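Local structure of aminotransferase (Neisseria meningitidis Z2491, 3JTX) at residues W166-P177 and Y200-S211. The protein probably transfers amino groups between amino acids and keto acids with pyridoxal phosphate as cofactor. Residues are numbered along the deposited sequence; the frame is centred on the assembly and turned at random.
Sequences WKRTKLVFVCSP and YGFIIASDECYS
Val172 N donates to Ile203 O, Val174 N to Ala205 O and Ser176 N to Asp207 O, while Ile203 N, Ala205 N and Asp207 N go to Lys170 O, Val172 O and Val174 O. These six bonds join 170-176 to 203-207 in parallel, Ser176 N extending the pairing one residue past strand 169-175; the strand axes diverge by 21°. The shortest is Asp207 N to Val174 O, 2.8 Å; in the first, Ile203 N stands 42° out of the carbonyl plane of Lys170.

Beyond each end of this pairing a water takes over. One donates to both Thr169 O and Tyr200 O; the other donates to Pro177 O and Asp207 O and accepts from Tyr210 N at 3.0 Å, so Asp207 O serves this water as well as Ser176 N. Ser206 OG donates to Glu208 OE2 (2.8 Å), which Cys223 N also reaches.

Trp166, Tyr200 and Phe202 cluster at the N-terminal end. Trp166 CB makes a CH-pi contact 3.3 Å from the Tyr200 ring centroid. The Phe202 ring, swung in between its own backbone N and C (chi1 52°), takes Val172 CG2 over one face, a CH-pi contact 3.6 Å from its centroid; Trp166 CZ3 meets Phe202 CE2 at 3.5 Å.

Segment 200-211 supplies two cofactor partners, as in fold-type I aminotransferases: Asp207 OD2, also bonded to Tyr133 OH, binds N1 of the pyridoxal phosphate-lysine at position 245, and Tyr210 OH, beyond the strand, binds its O3 and Tyr328 OH. Helix 187-200 makes the beta-alpha-beta crossover, packing on Val174, Ile204 and Ser206; helix 100-111 covers Leu171 and Phe173, and strands 122-127 and 237-242 continue the sheet on either side.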
ATOM      1  N   TRP A 166      11.496  25.092  14.439  1.00 20.29           N
ATOM      2  CA  TRP A 166      12.477  24.005  14.620  1.00 19.99           C
ATOM      3  C   TRP A 166      12.198  23.198  15.879  1.00 20.11           C
ATOM      4  O   TRP A 166      12.287  21.978  15.858  1.00 18.72           O
ATOM      5  CB  TRP A 166      13.930  24.502  14.642  1.00 19.97           C
ATOM      6  CG  TRP A 166      14.499  24.794  13.305  1.00 20.06           C
ATOM      7  CD1 TRP A 166      14.969  25.997  12.863  1.00 20.38           C
ATOM      8  CD2 TRP A 166      14.648  23.877  12.208  1.00 19.78           C
ATOM      9  NE1 TRP A 166      15.390  25.887  11.558  1.00 22.22           N
ATOM     10  CE2 TRP A 166      15.213  24.594  11.136  1.00 20.46           C
ATOM     11  CE3 TRP A 166      14.367  22.518  12.036  1.00 20.79           C
ATOM     12  CZ2 TRP A 166      15.490  24.000   9.902  1.00 21.17           C
ATOM     13  CZ3 TRP A 166      14.634  21.928  10.812  1.00 21.10           C
ATOM     14  CH2 TRP A 166      15.188  22.669   9.757  1.00 21.60           C
ATOM     15  N   LYS A 167      11.836  23.875  16.970  1.00 20.79           N
ATOM     16  CA  LYS A 167      11.581  23.181  18.227  1.00 21.38           C
ATOM     17  C   LYS A 167      10.406  22.198  18.155  1.00 21.39           C
ATOM     18  O   LYS A 167      10.362  21.260  18.943  1.00 21.12           O
ATOM     19  CB  LYS A 167      11.375  24.174  19.362  1.00 21.93           C
ATOM     20  CG  LYS A 167      12.655  24.878  19.796  1.00 24.25           C
ATOM     21  CD  LYS A 167      12.369  25.955  20.843  1.00 27.58           C
ATOM     22  CE  LYS A 167      13.662  26.522  21.423  1.00 29.80           C
ATOM     23  NZ  LYS A 167      13.415  27.501  22.518  1.00 31.89           N
ATOM     24  N   ARG A 168       9.483  22.419  17.210  1.00 20.87           N
ATOM     25  CA  ARG A 168       8.333  21.543  16.980  1.00 20.69           C
ATOM     26  C   ARG A 168       8.519  20.600  15.775  1.00 19.39           C
ATOM     27  O   ARG A 168       7.573  19.911  15.402  1.00 18.40           O
ATOM     28  CB  ARG A 168       7.068  22.375  16.680  1.00 20.84           C
ATOM     29  CG  ARG A 168       6.680  23.380  17.716  1.00 24.24           C
ATOM     30  CD  ARG A 168       5.296  23.993  17.435  1.00 24.73           C
ATOM     31  NE  ARG A 168       5.350  25.068  16.446  1.00 25.22           N
ATOM     32  CZ  ARG A 168       4.768  25.054  15.249  1.00 24.95           C
ATOM     33  NH1 ARG A 168       4.067  24.010  14.831  1.00 25.35           N
ATOM     34  NH2 ARG A 168       4.893  26.107  14.457  1.00 24.89           N
ATOM     35  N   THR A 169       9.691  20.608  15.140  1.00 18.37           N
ATOM     36  CA  THR A 169       9.877  19.877  13.888  1.00 17.61           C
ATOM     37  C   THR A 169      10.217  18.415  14.140  1.00 17.40           C
ATOM     38  O   THR A 169      11.210  18.102  14.798  1.00 17.37           O
ATOM     39  CB  THR A 169      10.951  20.536  13.000  1.00 17.84           C
ATOM     40  OG1 THR A 169      10.489  21.826  12.588  1.00 17.74           O
ATOM     41  CG2 THR A 169      11.253  19.679  11.747  1.00 16.27           C
ATOM     42  N   LYS A 170       9.407  17.515  13.584  1.00 17.29           N
ATOM     43  CA  LYS A 170       9.558  16.082  13.824  1.00 17.06           C
ATOM     44  C   LYS A 170      10.300  15.375  12.706  1.00 16.66           C
ATOM     45  O   LYS A 170      10.877  14.304  12.911  1.00 15.94           O
ATOM     46  CB  LYS A 170       8.175  15.427  14.004  1.00 17.47           C
ATOM     47  CG  LYS A 170       7.285  16.085  15.077  1.00 18.87           C
ATOM     48  CD  LYS A 170       7.901  16.032  16.471  1.00 21.60           C
ATOM     49  CE  LYS A 170       7.119  16.885  17.461  1.00 24.18           C
ATOM     50  NZ  LYS A 170       7.846  17.058  18.763  1.00 23.55           N
ATOM     51  N   LEU A 171      10.266  15.953  11.509  1.00 15.80           N
ATOM     52  CA  LEU A 171      10.870  15.328  10.345  1.00 15.84           C
ATOM     53  C   LEU A 171      11.237  16.409   9.341  1.00 16.00           C
ATOM     54  O   LEU A 171      10.560  17.431   9.240  1.00 15.56           O
ATOM     55  CB  LEU A 171       9.901  14.316   9.716  1.00 15.08           C
ATOM     56  CG  LEU A 171      10.394  13.469   8.544  1.00 16.09           C
ATOM     57  CD1 LEU A 171       9.883  12.038   8.620  1.00 17.41           C
ATOM     58  CD2 LEU A 171      10.006  14.124   7.203  1.00 17.05           C
ATOM     59  N   VAL A 172      12.348  16.196   8.645  1.00 16.13           N
ATOM     60  CA  VAL A 172      12.766  17.056   7.558  1.00 15.56           C
ATOM     61  C   VAL A 172      12.920  16.179   6.327  1.00 15.47           C
ATOM     62  O   VAL A 172      13.524  15.108   6.407  1.00 16.07           O
ATOM     63  CB  VAL A 172      14.103  17.724   7.930  1.00 15.48           C
ATOM     64  CG1 VAL A 172      14.771  18.329   6.741  1.00 15.86           C
ATOM     65  CG2 VAL A 172      13.877  18.771   9.050  1.00 15.47           C
ATOM     66  N   PHE A 173      12.363  16.604   5.193  1.00 15.50           N
ATOM     67  CA  PHE A 173      12.595  15.914   3.909  1.00 15.92           C
ATOM     68  C   PHE A 173      13.800  16.509   3.177  1.00 15.44           C
ATOM     69  O   PHE A 173      13.973  17.731   3.153  1.00 15.29           O
ATOM     70  CB  PHE A 173      11.411  16.086   2.965  1.00 16.61           C
ATOM     71  CG  PHE A 173      10.188  15.337   3.364  1.00 18.12           C
ATOM     72  CD1 PHE A 173      10.144  13.963   3.253  1.00 19.55           C
ATOM     73  CD2 PHE A 173       9.069  16.014   3.822  1.00 18.55           C
ATOM     74  CE1 PHE A 173       8.998  13.261   3.605  1.00 21.98           C
ATOM     75  CE2 PHE A 173       7.912  15.316   4.165  1.00 20.90           C
ATOM     76  CZ  PHE A 173       7.891  13.943   4.052  1.00 20.44           C
ATOM     77  N   VAL A 174      14.613  15.646   2.583  1.00 15.34           N
ATOM     78  CA  VAL A 174      15.605  16.035   1.575  1.00 15.46           C
ATOM     79  C   VAL A 174      15.293  15.275   0.281  1.00 14.94           C
ATOM     80  O   VAL A 174      14.952  14.102   0.314  1.00 14.15           O
ATOM     81  CB  VAL A 174      17.050  15.729   2.045  1.00 15.72           C
ATOM     82  CG1 VAL A 174      18.070  15.959   0.898  1.00 15.14           C
ATOM     83  CG2 VAL A 174      17.402  16.553   3.264  1.00 14.25           C
ATOM     84  N   CYS A 175      15.339  15.957  -0.857  1.00 15.23           N
ATOM     85  CA  CYS A 175      15.131  15.299  -2.142  1.00 15.44           C
ATOM     86  C   CYS A 175      16.408  15.497  -2.944  1.00 15.55           C
ATOM     87  O   CYS A 175      16.710  16.619  -3.366  1.00 16.23           O
ATOM     88  CB  CYS A 175      13.918  15.879  -2.869  1.00 15.64           C
ATOM     89  SG  CYS A 175      13.500  15.013  -4.409  1.00 18.50           S
ATOM     90  N   SER A 176      17.173  14.419  -3.107  1.00 15.59           N
ATOM     91  CA  SER A 176      18.526  14.488  -3.679  1.00 15.72           C
ATOM     92  C   SER A 176      18.860  13.235  -4.478  1.00 15.37           C
ATOM     93  O   SER A 176      18.942  12.160  -3.894  1.00 16.66           O
ATOM     94  CB  SER A 176      19.555  14.659  -2.566  1.00 15.63           C
ATOM     95  OG  SER A 176      20.859  14.835  -3.098  1.00 15.67           O
ATOM     96  N   PRO A 177      19.039  13.354  -5.813  1.00 15.28           N
ATOM     97  CA  PRO A 177      18.874  14.564  -6.642  1.00 15.57           C
ATOM     98  C   PRO A 177      17.485  15.165  -6.536  1.00 16.00           C
ATOM     99  O   PRO A 177      16.503  14.431  -6.430  1.00 16.40           O
ATOM    100  CB  PRO A 177      19.095  14.055  -8.069  1.00 15.83           C
ATOM    101  CG  PRO A 177      19.947  12.839  -7.897  1.00 15.98           C
ATOM    102  CD  PRO A 177      19.540  12.215  -6.607  1.00 14.77           C
ATOM    103  N   TYR A 200      18.054  19.850  17.295  1.00 18.81           N
ATOM    104  CA  TYR A 200      16.586  19.794  17.432  1.00 18.95           C
ATOM    105  C   TYR A 200      15.967  18.398  17.444  1.00 18.47           C
ATOM    106  O   TYR A 200      14.815  18.259  17.843  1.00 19.32           O
ATOM    107  CB  TYR A 200      15.923  20.615  16.328  1.00 19.31           C
ATOM    108  CG  TYR A 200      16.219  22.082  16.415  1.00 20.28           C
ATOM    109  CD1 TYR A 200      15.792  22.827  17.511  1.00 21.19           C
ATOM    110  CD2 TYR A 200      16.911  22.732  15.408  1.00 21.42           C
ATOM    111  CE1 TYR A 200      16.054  24.166  17.602  1.00 21.84           C
ATOM    112  CE2 TYR A 200      17.176  24.093  15.482  1.00 21.29           C
ATOM    113  CZ  TYR A 200      16.743  24.802  16.591  1.00 22.43           C
ATOM    114  OH  TYR A 200      16.993  26.145  16.705  1.00 22.99           O
ATOM    115  N   GLY A 201      16.691  17.376  16.991  1.00 17.60           N
ATOM    116  CA  GLY A 201      16.252  15.986  17.168  1.00 17.08           C
ATOM    117  C   GLY A 201      15.220  15.397  16.208  1.00 16.39           C
ATOM    118  O   GLY A 201      14.671  14.320  16.478  1.00 17.24           O
ATOM    119  N   PHE A 202      14.957  16.066  15.087  1.00 15.70           N
ATOM    120  CA  PHE A 202      14.037  15.542  14.073  1.00 14.85           C
ATOM    121  C   PHE A 202      14.656  14.339  13.331  1.00 14.86           C
ATOM    122  O   PHE A 202      15.858  14.118  13.387  1.00 15.04           O
ATOM    123  CB  PHE A 202      13.665  16.616  13.042  1.00 14.69           C
ATOM    124  CG  PHE A 202      14.854  17.310  12.427  1.00 14.59           C
ATOM    125  CD1 PHE A 202      15.573  16.714  11.403  1.00 15.36           C
ATOM    126  CD2 PHE A 202      15.244  18.577  12.866  1.00 15.85           C
ATOM    127  CE1 PHE A 202      16.671  17.362  10.835  1.00 14.95           C
ATOM    128  CE2 PHE A 202      16.332  19.224  12.307  1.00 16.11           C
ATOM    129  CZ  PHE A 202      17.050  18.611  11.287  1.00 15.39           C
ATOM    130  N   ILE A 203      13.800  13.602  12.625  1.00 13.96           N
ATOM    131  CA  ILE A 203      14.190  12.501  11.768  1.00 13.92           C
ATOM    132  C   ILE A 203      14.453  13.085  10.401  1.00 14.21           C
ATOM    133  O   ILE A 203      13.767  14.019   9.998  1.00 14.22           O
ATOM    134  CB  ILE A 203      13.037  11.464  11.679  1.00 13.70           C
ATOM    135  CG1 ILE A 203      12.873  10.771  13.027  1.00 13.96           C
ATOM    136  CG2 ILE A 203      13.270  10.443  10.571  1.00 11.72           C
ATOM    137  CD1 ILE A 203      11.507  10.104  13.208  1.00 15.84           C
ATOM    138  N   ILE A 204      15.453  12.568   9.696  1.00 14.03           N
ATOM    139  CA  ILE A 204      15.695  12.968   8.297  1.00 14.50           C
ATOM    140  C   ILE A 204      15.217  11.874   7.352  1.00 14.90           C
ATOM    141  O   ILE A 204      15.589  10.704   7.517  1.00 14.92           O
ATOM    142  CB  ILE A 204      17.203  13.236   8.032  1.00 14.78           C
ATOM    143  CG1 ILE A 204      17.659  14.463   8.825  1.00 14.78           C
ATOM    144  CG2 ILE A 204      17.459  13.442   6.528  1.00 14.78           C
ATOM    145  CD1 ILE A 204      19.196  14.609   8.918  1.00 14.04           C
ATOM    146  N   ALA A 205      14.361  12.248   6.396  1.00 14.88           N
ATOM    147  CA  ALA A 205      13.885  11.352   5.363  1.00 15.33           C
ATOM    148  C   ALA A 205      14.423  11.868   4.026  1.00 15.99           C
ATOM    149  O   ALA A 205      14.081  12.984   3.590  1.00 16.31           O
ATOM    150  CB  ALA A 205      12.324  11.280   5.367  1.00 15.20           C
ATOM    151  N   SER A 206      15.288  11.071   3.399  1.00 16.01           N
ATOM    152  CA  SER A 206      15.942  11.444   2.157  1.00 15.45           C
ATOM    153  C   SER A 206      15.405  10.650   0.964  1.00 15.56           C
ATOM    154  O   SER A 206      15.580   9.433   0.881  1.00 15.81           O
ATOM    155  CB  SER A 206      17.453  11.267   2.285  1.00 16.54           C
ATOM    156  OG  SER A 206      18.120  11.847   1.181  1.00 16.03           O
ATOM    157  N   ASP A 207      14.760  11.368   0.047  1.00 14.95           N
ATOM    158  CA  ASP A 207      14.152  10.811  -1.159  1.00 15.49           C
ATOM    159  C   ASP A 207      15.204  10.784  -2.263  1.00 15.37           C
ATOM    160  O   ASP A 207      15.557  11.823  -2.837  1.00 15.88           O
ATOM    161  CB  ASP A 207      12.939  11.651  -1.545  1.00 15.86           C
ATOM    162  CG  ASP A 207      12.190  11.126  -2.765  1.00 17.14           C
ATOM    163  OD1 ASP A 207      12.707  10.258  -3.505  1.00 18.61           O
ATOM    164  OD2 ASP A 207      11.063  11.631  -2.979  1.00 18.32           O
ATOM    165  N   GLU A 208      15.725   9.595  -2.523  1.00 15.55           N
ATOM    166  CA  GLU A 208      16.867   9.412  -3.423  1.00 15.70           C
ATOM    167  C   GLU A 208      16.557   8.644  -4.712  1.00 16.43           C
ATOM    168  O   GLU A 208      17.454   8.038  -5.323  1.00 15.59           O
ATOM    169  CB  GLU A 208      18.016   8.760  -2.642  1.00 16.13           C
ATOM    170  CG  GLU A 208      18.519   9.710  -1.562  1.00 15.97           C
ATOM    171  CD  GLU A 208      19.624   9.168  -0.665  1.00 17.66           C
ATOM    172  OE1 GLU A 208      20.141   8.045  -0.889  1.00 15.35           O
ATOM    173  OE2 GLU A 208      19.966   9.913   0.277  1.00 18.13           O
ATOM    174  N   CYS A 209      15.313   8.729  -5.173  1.00 16.30           N
ATOM    175  CA  CYS A 209      14.881   7.928  -6.319  1.00 17.03           C
ATOM    176  C   CYS A 209      15.589   8.283  -7.633  1.00 16.98           C
ATOM    177  O   CYS A 209      15.568   7.480  -8.569  1.00 16.72           O
ATOM    178  CB  CYS A 209      13.355   8.019  -6.486  1.00 17.75           C
ATOM    179  SG  CYS A 209      12.479   7.308  -5.059  1.00 22.54           S
ATOM    180  N   TYR A 210      16.217   9.464  -7.716  1.00 17.07           N
ATOM    181  CA  TYR A 210      16.996   9.831  -8.936  1.00 16.93           C
ATOM    182  C   TYR A 210      18.487   9.511  -8.821  1.00 16.71           C
ATOM    183  O   TYR A 210      19.274   9.914  -9.681  1.00 17.11           O
ATOM    184  CB  TYR A 210      16.794  11.312  -9.310  1.00 16.69           C
ATOM    185  CG  TYR A 210      15.372  11.611  -9.723  1.00 17.29           C
ATOM    186  CD1 TYR A 210      14.947  11.411 -11.038  1.00 16.39           C
ATOM    187  CD2 TYR A 210      14.433  12.057  -8.787  1.00 16.36           C
ATOM    188  CE1 TYR A 210      13.630  11.669 -11.411  1.00 17.66           C
ATOM    189  CE2 TYR A 210      13.114  12.305  -9.150  1.00 18.52           C
ATOM    190  CZ  TYR A 210      12.718  12.115 -10.459  1.00 18.12           C
ATOM    191  OH  TYR A 210      11.415  12.368 -10.824  1.00 19.67           O
ATOM    192  N   SER A 211      18.895   8.782  -7.782  1.00 16.83           N
ATOM    193  CA  SER A 211      20.332   8.556  -7.525  1.00 16.97           C
ATOM    194  C   SER A 211      21.117   7.990  -8.715  1.00 17.12           C
ATOM    195  O   SER A 211      22.345   8.187  -8.799  1.00 16.60           O
ATOM    196  CB  SER A 211      20.532   7.614  -6.330  1.00 17.05           C
ATOM    197  OG  SER A 211      20.145   6.296  -6.657  1.00 17.29           O
TER
HETATM  198  O   HOH W   1      12.261  17.110  17.195  1.00 25.16           O
HETATM  199  O   HOH W   2      16.079  11.772  -5.731  1.00 14.27           O